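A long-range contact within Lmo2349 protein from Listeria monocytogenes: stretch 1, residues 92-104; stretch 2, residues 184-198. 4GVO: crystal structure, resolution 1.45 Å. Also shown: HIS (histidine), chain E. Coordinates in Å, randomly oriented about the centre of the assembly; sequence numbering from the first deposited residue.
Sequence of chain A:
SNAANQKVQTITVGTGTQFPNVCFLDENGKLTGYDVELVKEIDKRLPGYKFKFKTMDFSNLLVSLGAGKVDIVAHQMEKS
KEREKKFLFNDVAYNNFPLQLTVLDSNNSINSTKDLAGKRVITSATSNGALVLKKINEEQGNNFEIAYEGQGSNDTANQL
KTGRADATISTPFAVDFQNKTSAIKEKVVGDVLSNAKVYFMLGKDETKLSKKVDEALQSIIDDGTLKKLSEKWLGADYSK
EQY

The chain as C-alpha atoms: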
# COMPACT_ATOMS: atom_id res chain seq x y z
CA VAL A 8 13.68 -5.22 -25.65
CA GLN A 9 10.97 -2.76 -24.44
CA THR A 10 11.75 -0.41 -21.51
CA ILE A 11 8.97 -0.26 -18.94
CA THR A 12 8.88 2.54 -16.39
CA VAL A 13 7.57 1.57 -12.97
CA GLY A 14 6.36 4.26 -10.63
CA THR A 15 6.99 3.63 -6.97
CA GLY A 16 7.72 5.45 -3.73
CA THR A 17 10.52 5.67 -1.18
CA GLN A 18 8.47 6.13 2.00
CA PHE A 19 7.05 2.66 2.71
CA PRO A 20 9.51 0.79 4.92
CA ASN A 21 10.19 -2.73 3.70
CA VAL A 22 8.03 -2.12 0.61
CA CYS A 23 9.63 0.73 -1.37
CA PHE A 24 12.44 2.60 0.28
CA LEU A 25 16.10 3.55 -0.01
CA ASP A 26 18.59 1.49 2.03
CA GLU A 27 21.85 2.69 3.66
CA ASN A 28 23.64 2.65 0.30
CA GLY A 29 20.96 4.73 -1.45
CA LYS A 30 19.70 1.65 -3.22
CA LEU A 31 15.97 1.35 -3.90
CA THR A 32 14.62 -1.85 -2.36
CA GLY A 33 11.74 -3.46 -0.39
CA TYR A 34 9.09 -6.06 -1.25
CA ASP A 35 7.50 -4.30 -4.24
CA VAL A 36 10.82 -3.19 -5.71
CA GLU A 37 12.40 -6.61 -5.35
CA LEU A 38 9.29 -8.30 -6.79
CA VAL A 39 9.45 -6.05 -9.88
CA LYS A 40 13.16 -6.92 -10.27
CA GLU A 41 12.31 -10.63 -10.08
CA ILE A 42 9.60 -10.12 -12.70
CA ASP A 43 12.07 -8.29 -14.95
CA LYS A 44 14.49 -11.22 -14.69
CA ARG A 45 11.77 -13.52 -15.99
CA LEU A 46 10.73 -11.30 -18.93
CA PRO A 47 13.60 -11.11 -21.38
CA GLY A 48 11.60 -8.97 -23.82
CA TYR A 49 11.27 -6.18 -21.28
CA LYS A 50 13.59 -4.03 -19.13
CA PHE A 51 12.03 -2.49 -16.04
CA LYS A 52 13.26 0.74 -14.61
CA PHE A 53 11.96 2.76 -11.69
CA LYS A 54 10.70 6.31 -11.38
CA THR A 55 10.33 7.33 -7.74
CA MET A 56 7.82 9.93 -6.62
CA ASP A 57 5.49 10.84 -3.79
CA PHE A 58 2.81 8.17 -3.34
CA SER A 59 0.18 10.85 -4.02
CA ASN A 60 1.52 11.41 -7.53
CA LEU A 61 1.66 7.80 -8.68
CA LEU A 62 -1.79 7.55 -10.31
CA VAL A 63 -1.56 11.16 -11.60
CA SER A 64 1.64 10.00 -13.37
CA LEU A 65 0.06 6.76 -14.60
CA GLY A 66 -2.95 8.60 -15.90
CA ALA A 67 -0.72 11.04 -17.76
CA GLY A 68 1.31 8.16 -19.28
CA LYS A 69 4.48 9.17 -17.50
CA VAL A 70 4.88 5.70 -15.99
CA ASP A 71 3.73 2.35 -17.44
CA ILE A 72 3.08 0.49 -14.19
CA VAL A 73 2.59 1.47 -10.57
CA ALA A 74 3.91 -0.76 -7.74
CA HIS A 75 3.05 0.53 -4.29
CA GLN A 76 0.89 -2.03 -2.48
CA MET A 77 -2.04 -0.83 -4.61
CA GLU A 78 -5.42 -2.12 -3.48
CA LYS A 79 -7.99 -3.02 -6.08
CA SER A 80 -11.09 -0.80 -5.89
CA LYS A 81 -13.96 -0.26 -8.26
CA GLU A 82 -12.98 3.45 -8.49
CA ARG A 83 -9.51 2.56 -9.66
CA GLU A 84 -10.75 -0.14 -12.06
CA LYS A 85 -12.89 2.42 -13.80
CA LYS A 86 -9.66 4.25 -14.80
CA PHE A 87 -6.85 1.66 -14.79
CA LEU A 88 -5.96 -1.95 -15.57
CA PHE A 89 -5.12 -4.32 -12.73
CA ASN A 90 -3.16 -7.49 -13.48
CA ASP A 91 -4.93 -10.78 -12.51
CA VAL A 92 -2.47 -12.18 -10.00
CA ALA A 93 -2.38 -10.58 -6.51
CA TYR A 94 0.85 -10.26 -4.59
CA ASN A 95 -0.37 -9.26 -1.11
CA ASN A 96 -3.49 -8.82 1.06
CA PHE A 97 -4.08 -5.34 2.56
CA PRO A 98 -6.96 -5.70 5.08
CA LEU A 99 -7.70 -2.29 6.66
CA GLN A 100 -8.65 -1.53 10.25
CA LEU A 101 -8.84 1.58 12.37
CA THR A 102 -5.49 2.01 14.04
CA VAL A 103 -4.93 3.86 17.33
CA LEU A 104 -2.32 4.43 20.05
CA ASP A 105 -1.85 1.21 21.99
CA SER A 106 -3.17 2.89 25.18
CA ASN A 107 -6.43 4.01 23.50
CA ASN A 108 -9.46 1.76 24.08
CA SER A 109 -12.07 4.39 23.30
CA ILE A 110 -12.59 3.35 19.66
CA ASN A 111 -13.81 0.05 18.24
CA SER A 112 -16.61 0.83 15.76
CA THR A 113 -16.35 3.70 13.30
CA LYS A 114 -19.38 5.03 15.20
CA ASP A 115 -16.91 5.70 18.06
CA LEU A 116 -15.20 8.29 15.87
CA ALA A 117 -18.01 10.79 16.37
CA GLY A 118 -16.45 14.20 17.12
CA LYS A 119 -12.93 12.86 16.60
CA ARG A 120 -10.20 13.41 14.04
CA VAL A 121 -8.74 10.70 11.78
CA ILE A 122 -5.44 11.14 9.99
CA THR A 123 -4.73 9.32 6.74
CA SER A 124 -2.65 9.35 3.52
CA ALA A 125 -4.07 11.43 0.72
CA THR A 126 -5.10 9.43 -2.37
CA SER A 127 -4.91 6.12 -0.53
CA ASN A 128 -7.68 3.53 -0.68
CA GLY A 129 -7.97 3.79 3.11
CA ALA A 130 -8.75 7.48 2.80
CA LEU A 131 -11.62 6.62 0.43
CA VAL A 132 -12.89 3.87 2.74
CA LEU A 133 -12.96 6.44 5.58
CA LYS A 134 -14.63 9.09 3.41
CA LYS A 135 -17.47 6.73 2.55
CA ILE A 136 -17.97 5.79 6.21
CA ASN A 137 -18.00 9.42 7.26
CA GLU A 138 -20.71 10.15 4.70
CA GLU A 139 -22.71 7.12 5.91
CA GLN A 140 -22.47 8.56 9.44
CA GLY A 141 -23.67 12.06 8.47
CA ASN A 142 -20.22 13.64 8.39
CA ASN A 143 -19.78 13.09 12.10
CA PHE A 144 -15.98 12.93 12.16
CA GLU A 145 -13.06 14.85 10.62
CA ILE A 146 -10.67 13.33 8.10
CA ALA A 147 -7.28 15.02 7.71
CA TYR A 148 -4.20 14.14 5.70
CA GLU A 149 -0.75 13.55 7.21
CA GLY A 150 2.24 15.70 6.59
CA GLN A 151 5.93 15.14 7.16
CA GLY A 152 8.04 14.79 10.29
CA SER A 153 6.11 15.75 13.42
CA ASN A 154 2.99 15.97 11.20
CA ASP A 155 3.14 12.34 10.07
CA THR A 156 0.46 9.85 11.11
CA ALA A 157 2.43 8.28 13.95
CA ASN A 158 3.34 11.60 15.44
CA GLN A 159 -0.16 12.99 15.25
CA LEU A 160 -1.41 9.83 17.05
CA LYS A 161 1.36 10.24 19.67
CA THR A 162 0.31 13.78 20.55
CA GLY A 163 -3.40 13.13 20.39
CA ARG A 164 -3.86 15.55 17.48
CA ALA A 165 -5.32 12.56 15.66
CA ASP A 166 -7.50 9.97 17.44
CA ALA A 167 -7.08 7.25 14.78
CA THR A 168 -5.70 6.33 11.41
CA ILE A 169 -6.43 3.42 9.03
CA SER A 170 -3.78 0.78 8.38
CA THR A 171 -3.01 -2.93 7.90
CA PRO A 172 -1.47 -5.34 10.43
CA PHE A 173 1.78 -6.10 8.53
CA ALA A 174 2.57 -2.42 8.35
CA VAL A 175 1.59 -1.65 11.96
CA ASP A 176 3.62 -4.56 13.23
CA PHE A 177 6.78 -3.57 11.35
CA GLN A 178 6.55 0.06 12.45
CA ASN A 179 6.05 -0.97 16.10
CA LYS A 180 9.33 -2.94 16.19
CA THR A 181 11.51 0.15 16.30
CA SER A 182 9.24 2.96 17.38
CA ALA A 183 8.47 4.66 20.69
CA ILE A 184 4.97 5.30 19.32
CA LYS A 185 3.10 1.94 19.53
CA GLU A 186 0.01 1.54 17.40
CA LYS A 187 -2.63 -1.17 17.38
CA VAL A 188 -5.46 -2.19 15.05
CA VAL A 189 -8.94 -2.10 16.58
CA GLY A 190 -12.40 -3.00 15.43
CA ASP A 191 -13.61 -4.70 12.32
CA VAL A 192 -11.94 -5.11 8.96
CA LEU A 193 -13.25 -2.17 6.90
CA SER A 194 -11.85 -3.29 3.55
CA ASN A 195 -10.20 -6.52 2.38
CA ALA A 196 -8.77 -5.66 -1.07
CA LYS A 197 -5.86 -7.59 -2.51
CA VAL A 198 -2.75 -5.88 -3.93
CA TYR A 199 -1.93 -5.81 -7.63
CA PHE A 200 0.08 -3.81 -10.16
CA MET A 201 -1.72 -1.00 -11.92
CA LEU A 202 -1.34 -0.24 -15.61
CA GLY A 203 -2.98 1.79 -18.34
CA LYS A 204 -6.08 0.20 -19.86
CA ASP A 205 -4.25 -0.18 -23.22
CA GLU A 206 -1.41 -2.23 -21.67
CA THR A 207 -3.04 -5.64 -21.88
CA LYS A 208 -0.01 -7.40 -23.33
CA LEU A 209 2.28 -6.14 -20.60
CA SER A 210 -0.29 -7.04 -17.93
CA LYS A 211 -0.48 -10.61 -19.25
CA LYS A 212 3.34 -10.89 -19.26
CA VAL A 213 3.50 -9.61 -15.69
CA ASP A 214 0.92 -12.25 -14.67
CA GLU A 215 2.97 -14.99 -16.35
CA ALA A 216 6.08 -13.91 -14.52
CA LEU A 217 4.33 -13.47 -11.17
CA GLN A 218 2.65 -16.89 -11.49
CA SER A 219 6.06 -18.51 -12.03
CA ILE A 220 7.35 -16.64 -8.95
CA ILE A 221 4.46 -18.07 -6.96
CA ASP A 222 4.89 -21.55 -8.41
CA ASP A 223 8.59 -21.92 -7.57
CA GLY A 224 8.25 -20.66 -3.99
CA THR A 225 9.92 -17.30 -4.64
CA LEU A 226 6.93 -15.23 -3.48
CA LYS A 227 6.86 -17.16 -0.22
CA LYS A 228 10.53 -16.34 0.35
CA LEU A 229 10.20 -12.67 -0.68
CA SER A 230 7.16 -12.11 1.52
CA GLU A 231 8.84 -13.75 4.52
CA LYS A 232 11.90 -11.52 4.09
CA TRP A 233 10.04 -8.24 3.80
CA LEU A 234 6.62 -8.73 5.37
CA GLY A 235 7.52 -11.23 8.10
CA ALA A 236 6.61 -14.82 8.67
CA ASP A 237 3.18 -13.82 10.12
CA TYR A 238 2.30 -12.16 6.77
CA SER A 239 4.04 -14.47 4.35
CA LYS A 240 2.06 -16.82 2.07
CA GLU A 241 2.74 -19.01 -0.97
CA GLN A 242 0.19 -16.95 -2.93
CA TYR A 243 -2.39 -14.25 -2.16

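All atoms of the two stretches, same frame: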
# COMPACT_ATOMS: atom_id res chain seq x y z
N VAL A 92 -3.07 -11.42 -11.09
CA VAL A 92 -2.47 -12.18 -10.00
C VAL A 92 -2.08 -11.24 -8.84
O VAL A 92 -1.22 -10.38 -9.01
CB VAL A 92 -1.26 -12.97 -10.51
CG1 VAL A 92 -0.62 -13.76 -9.37
CG2 VAL A 92 -1.67 -13.90 -11.68
N ALA A 93 -2.67 -11.43 -7.67
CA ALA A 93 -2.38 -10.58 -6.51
C ALA A 93 -1.02 -10.95 -5.93
O ALA A 93 -0.55 -12.12 -6.05
CB ALA A 93 -3.46 -10.81 -5.45
N TYR A 94 -0.38 -9.98 -5.28
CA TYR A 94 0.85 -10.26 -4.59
C TYR A 94 0.90 -9.85 -3.11
O TYR A 94 1.94 -9.96 -2.46
CB TYR A 94 2.05 -9.74 -5.37
CG TYR A 94 2.22 -8.24 -5.48
CD1 TYR A 94 1.66 -7.52 -6.54
CD2 TYR A 94 2.95 -7.52 -4.54
CE1 TYR A 94 1.85 -6.16 -6.67
CE2 TYR A 94 3.18 -6.17 -4.67
CZ TYR A 94 2.64 -5.48 -5.76
OH TYR A 94 2.83 -4.14 -5.95
N ASN A 95 -0.24 -9.45 -2.56
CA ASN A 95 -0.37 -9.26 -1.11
C ASN A 95 -1.88 -9.15 -0.79
O ASN A 95 -2.69 -8.97 -1.72
CB ASN A 95 0.37 -8.01 -0.59
CG ASN A 95 0.70 -8.11 0.87
OD1 ASN A 95 0.51 -9.18 1.49
ND2 ASN A 95 1.19 -7.03 1.44
N ASN A 96 -2.19 -9.21 0.49
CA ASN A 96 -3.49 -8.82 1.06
C ASN A 96 -3.27 -7.52 1.86
O ASN A 96 -2.27 -7.38 2.52
CB ASN A 96 -3.93 -9.84 2.15
CG ASN A 96 -4.18 -11.19 1.62
OD1 ASN A 96 -3.56 -12.15 2.08
ND2 ASN A 96 -5.02 -11.29 0.64
N PHE A 97 -4.24 -6.60 1.85
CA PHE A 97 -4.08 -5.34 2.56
C PHE A 97 -5.39 -5.05 3.34
O PHE A 97 -6.06 -4.03 3.11
CB PHE A 97 -3.72 -4.23 1.57
CG PHE A 97 -2.89 -3.12 2.12
CD1 PHE A 97 -3.42 -2.12 2.93
CD2 PHE A 97 -1.52 -3.07 1.83
CE1 PHE A 97 -2.61 -1.09 3.41
CE2 PHE A 97 -0.73 -2.08 2.34
CZ PHE A 97 -1.28 -1.07 3.12
N PRO A 98 -5.72 -5.91 4.33
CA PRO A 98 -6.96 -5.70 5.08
C PRO A 98 -6.81 -4.48 5.97
O PRO A 98 -5.82 -4.34 6.71
CB PRO A 98 -7.11 -6.98 5.91
CG PRO A 98 -5.73 -7.51 6.02
CD PRO A 98 -5.08 -7.17 4.71
N LEU A 99 -7.77 -3.57 5.93
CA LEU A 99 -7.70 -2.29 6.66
C LEU A 99 -8.54 -2.30 7.94
O LEU A 99 -9.67 -2.76 7.94
CB LEU A 99 -8.21 -1.16 5.77
CG LEU A 99 -7.32 -0.83 4.55
CD1 LEU A 99 -8.00 0.27 3.69
CD2 LEU A 99 -5.91 -0.45 4.98
N GLN A 100 -7.98 -1.76 8.99
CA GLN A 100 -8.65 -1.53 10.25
C GLN A 100 -8.31 -0.16 10.78
O GLN A 100 -7.20 0.34 10.54
CB GLN A 100 -8.23 -2.56 11.32
CG GLN A 100 -8.83 -3.94 11.10
CD GLN A 100 -8.19 -4.98 11.97
OE1 GLN A 100 -7.15 -5.49 11.64
NE2 GLN A 100 -8.80 -5.25 13.14
N LEU A 101 -9.21 0.44 11.55
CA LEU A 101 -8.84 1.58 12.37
C LEU A 101 -7.63 1.23 13.20
O LEU A 101 -7.47 0.11 13.68
CB LEU A 101 -9.95 2.02 13.28
CG LEU A 101 -11.25 2.49 12.63
CD1 LEU A 101 -12.28 2.86 13.70
CD2 LEU A 101 -11.01 3.64 11.65
N THR A 102 -6.75 2.21 13.35
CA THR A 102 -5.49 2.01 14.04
C THR A 102 -5.34 3.20 15.00
O THR A 102 -5.58 4.34 14.64
CB THR A 102 -4.36 1.93 13.02
OG1 THR A 102 -4.53 0.75 12.23
CG2 THR A 102 -2.99 1.87 13.71
N VAL A 103 -4.99 2.89 16.25
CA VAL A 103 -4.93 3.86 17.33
C VAL A 103 -3.65 3.68 18.15
O VAL A 103 -2.91 2.72 17.98
CB VAL A 103 -6.16 3.71 18.25
CG1 VAL A 103 -7.46 4.03 17.49
CG2 VAL A 103 -6.19 2.30 18.87
N LEU A 104 -3.37 4.64 19.02
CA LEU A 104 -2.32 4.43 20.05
C LEU A 104 -2.65 3.19 20.88
O LEU A 104 -3.80 2.92 21.20
CB LEU A 104 -2.29 5.58 20.97
CG LEU A 104 -1.58 6.80 20.65
CD1 LEU A 104 -1.65 7.63 21.97
CD2 LEU A 104 -0.14 6.53 20.22
N ILE A 184 6.40 5.11 19.46
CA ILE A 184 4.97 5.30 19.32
C ILE A 184 4.42 3.92 18.94
O ILE A 184 4.63 3.47 17.80
CB ILE A 184 4.61 6.35 18.22
CG1 ILE A 184 5.37 7.68 18.47
CG2 ILE A 184 3.07 6.51 18.10
CD1 ILE A 184 5.51 8.55 17.22
N LYS A 185 3.74 3.25 19.86
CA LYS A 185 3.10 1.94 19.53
C LYS A 185 1.67 2.14 19.09
O LYS A 185 0.87 2.80 19.77
CB LYS A 185 3.13 1.01 20.75
CG LYS A 185 4.50 0.79 21.37
CD LYS A 185 5.53 0.18 20.42
CE LYS A 185 6.81 -0.08 21.21
NZ LYS A 185 7.86 -0.72 20.39
N GLU A 186 1.35 1.52 17.97
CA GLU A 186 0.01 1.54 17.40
C GLU A 186 -0.59 0.18 17.49
O GLU A 186 0.09 -0.84 17.64
CB GLU A 186 0.08 1.95 15.95
CG GLU A 186 0.55 3.38 15.76
CD GLU A 186 0.69 3.78 14.31
OE1 GLU A 186 0.30 2.99 13.43
OE2 GLU A 186 1.27 4.85 14.01
N LYS A 187 -1.91 0.12 17.44
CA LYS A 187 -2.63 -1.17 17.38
C LYS A 187 -3.84 -1.04 16.46
O LYS A 187 -4.47 0.03 16.42
CB LYS A 187 -3.01 -1.68 18.77
CG LYS A 187 -4.13 -0.93 19.43
CD LYS A 187 -4.45 -1.48 20.80
CE LYS A 187 -5.50 -0.61 21.47
NZ LYS A 187 -5.63 -1.01 22.89
N VAL A 188 -4.18 -2.13 15.77
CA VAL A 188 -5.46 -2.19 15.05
C VAL A 188 -6.58 -2.47 16.04
O VAL A 188 -6.39 -3.17 17.07
CB VAL A 188 -5.44 -3.25 13.90
CG1 VAL A 188 -4.42 -2.86 12.84
CG2 VAL A 188 -5.20 -4.67 14.42
N VAL A 189 -7.75 -1.90 15.76
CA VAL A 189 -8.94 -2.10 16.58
C VAL A 189 -10.12 -2.33 15.65
O VAL A 189 -10.13 -1.89 14.51
CB VAL A 189 -9.23 -0.94 17.55
CG1 VAL A 189 -8.13 -0.84 18.60
CG2 VAL A 189 -9.43 0.37 16.83
N GLY A 190 -11.16 -2.97 16.16
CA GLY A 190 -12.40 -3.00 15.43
C GLY A 190 -12.39 -3.97 14.28
O GLY A 190 -11.50 -4.85 14.12
N ASP A 191 -13.37 -3.77 13.42
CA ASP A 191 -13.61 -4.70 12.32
C ASP A 191 -12.78 -4.36 11.10
O ASP A 191 -12.31 -3.22 10.94
CB ASP A 191 -15.08 -4.73 11.98
CG ASP A 191 -15.95 -5.31 13.13
OD1 ASP A 191 -15.41 -6.10 13.97
OD2 ASP A 191 -17.12 -4.94 13.18
N VAL A 192 -12.57 -5.35 10.26
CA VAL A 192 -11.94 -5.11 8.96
C VAL A 192 -12.90 -4.31 8.07
O VAL A 192 -14.03 -4.74 7.83
CB VAL A 192 -11.51 -6.42 8.32
CG1 VAL A 192 -10.96 -6.23 6.89
CG2 VAL A 192 -10.49 -7.13 9.17
N LEU A 193 -12.45 -3.13 7.64
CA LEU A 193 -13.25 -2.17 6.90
C LEU A 193 -13.12 -2.33 5.40
O LEU A 193 -13.97 -1.81 4.67
CB LEU A 193 -12.86 -0.75 7.30
CG LEU A 193 -12.98 -0.40 8.80
CD1 LEU A 193 -12.40 1.00 9.04
CD2 LEU A 193 -14.40 -0.57 9.34
N SER A 194 -12.09 -3.02 4.95
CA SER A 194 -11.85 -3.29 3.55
C SER A 194 -10.87 -4.46 3.49
O SER A 194 -9.96 -4.52 4.31
CB SER A 194 -11.22 -2.04 2.90
OG SER A 194 -10.81 -2.29 1.54
N ASN A 195 -11.05 -5.35 2.52
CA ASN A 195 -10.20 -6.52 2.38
C ASN A 195 -9.75 -6.72 0.91
O ASN A 195 -9.83 -7.82 0.38
CB ASN A 195 -10.87 -7.79 2.91
CG ASN A 195 -9.88 -8.92 3.13
OD1 ASN A 195 -8.66 -8.70 3.26
ND2 ASN A 195 -10.37 -10.14 3.10
N ALA A 196 -9.30 -5.63 0.29
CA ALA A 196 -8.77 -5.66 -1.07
C ALA A 196 -7.44 -6.39 -1.14
O ALA A 196 -6.61 -6.32 -0.19
CB ALA A 196 -8.62 -4.26 -1.62
N LYS A 197 -7.20 -7.08 -2.24
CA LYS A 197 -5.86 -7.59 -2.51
C LYS A 197 -5.05 -6.53 -3.28
O LYS A 197 -5.59 -5.55 -3.77
CB LYS A 197 -5.96 -8.90 -3.29
CG LYS A 197 -6.66 -10.03 -2.54
CD LYS A 197 -6.71 -11.36 -3.30
CE LYS A 197 -7.43 -12.40 -2.43
NZ LYS A 197 -7.39 -13.71 -3.09
N VAL A 198 -3.75 -6.79 -3.37
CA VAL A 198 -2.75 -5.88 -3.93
C VAL A 198 -2.32 -6.42 -5.30
O VAL A 198 -2.01 -7.61 -5.45
CB VAL A 198 -1.55 -5.79 -2.97
CG1 VAL A 198 -0.30 -5.24 -3.68
CG2 VAL A 198 -1.91 -4.95 -1.73
N HIS E . -2.48 0.20 -0.12
CA HIS E . -2.59 1.66 -0.43
C HIS E . -3.56 1.96 -1.52
O HIS E . -4.00 1.01 -2.20
CB HIS E . -1.23 2.22 -0.80
CG HIS E . -0.44 2.65 0.40
ND1 HIS E . -0.06 1.76 1.34
CD2 HIS E . -0.01 3.92 0.85
CE1 HIS E . 0.59 2.43 2.33
NE2 HIS E . 0.63 3.73 2.00
OXT HIS E . -3.93 3.14 -1.72
O HOH W 1 -6.90 -8.91 1.22
O HOH W 2 -8.25 -3.17 1.66
O HOH W 3 -11.58 -1.06 12.35

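Residues 92-104 and 184-198 run alongside each other in antiparallel fashion and bury 1301 Å² between them, counting both sides. Backbone hydrogen bonds provide most of the polar links, and three waters fill places where the two chains do not bond directly.

The pairing begins at Ala 93, whose CB lies 3.8 Å from CB of Lys 197. Its CA also lies 3.2 Å from O of Val 198, the same carbonyl that accepts a hydrogen bond from N of Tyr 94 (2.9 Å). The CA-to-CB bond of Tyr 94 points away, but with chi1 in the p well the ring comes back over Val 198, whose CG1 sits 3.7 Å from the ring centroid and nearly on the ring normal, a CH-pi contact over the face. The hydroxyl is hydrogen-bonded elsewhere in the structure.

Asn 95 returns the backbone bond, its O accepting from N of Val 198 at 2.9 Å. Val 198 is the residue most covered by the contact: besides Tyr 94, its CG2 meets CB of Phe 97 at 3.8 Å. Asn 96 pairs with Lys 197, and its ND2 donates to water 1 (3.1 Å), which in turn lies 2.7 Å from OD1 of Asn 195. Lys 197 is exposed: its end leads away and NZ is hydrogen-bonded elsewhere in the structure.

Phe 97 binds through N to O of Ala 196 (3.1 Å), while its O accepts from water 2 (2.8 Å), which also accepts from OG of Ser 194 and N of Ala 196. The ring leads away from stretch 2 and places one face against N of the bound histidine. Pro 98, which has no amide hydrogen to donate, instead brings its CA to 3.3 Å from O of Ser 194 and packs CB against CG1 of Val 192 at 4.0 Å.

Leu 99 bonds both ways, from its N to O of Ser 194 (2.9 Å) and from N of Leu 193 to its O (2.8 Å). At Gln 100 a side chain takes over: NE2 donates to O of Gly 190 (2.9 Å), where stretch 2 turns a corner. The positive phi of Gly 190 favours glycine.

Beside this corner, water 3 accepts from N of Leu 101 and donates to O of Val 189 and O of Asp 191. Leu 101 O accepts from N of Val 189 (2.9 Å), and its CD2 meets CD1 of Leu 193 at 4.0 Å. On the other face, Thr 102 OG1 donates to O of Gln 100 (3.2 Å), satisfying the buried hydroxyl within its own strand.

Val 103 and Lys 187 exchange two backbone bonds: N of Val 103 donates to O of Lys 187 (2.9 Å) and N of Lys 187 to O of Val 103 (2.8 Å), while Val 103 CG2 packs on CG1 of Val 189 at 3.7 Å. Leu 104 closes the contact, its CD2 reaching CG2 of Ile 184 at 3.8 Å.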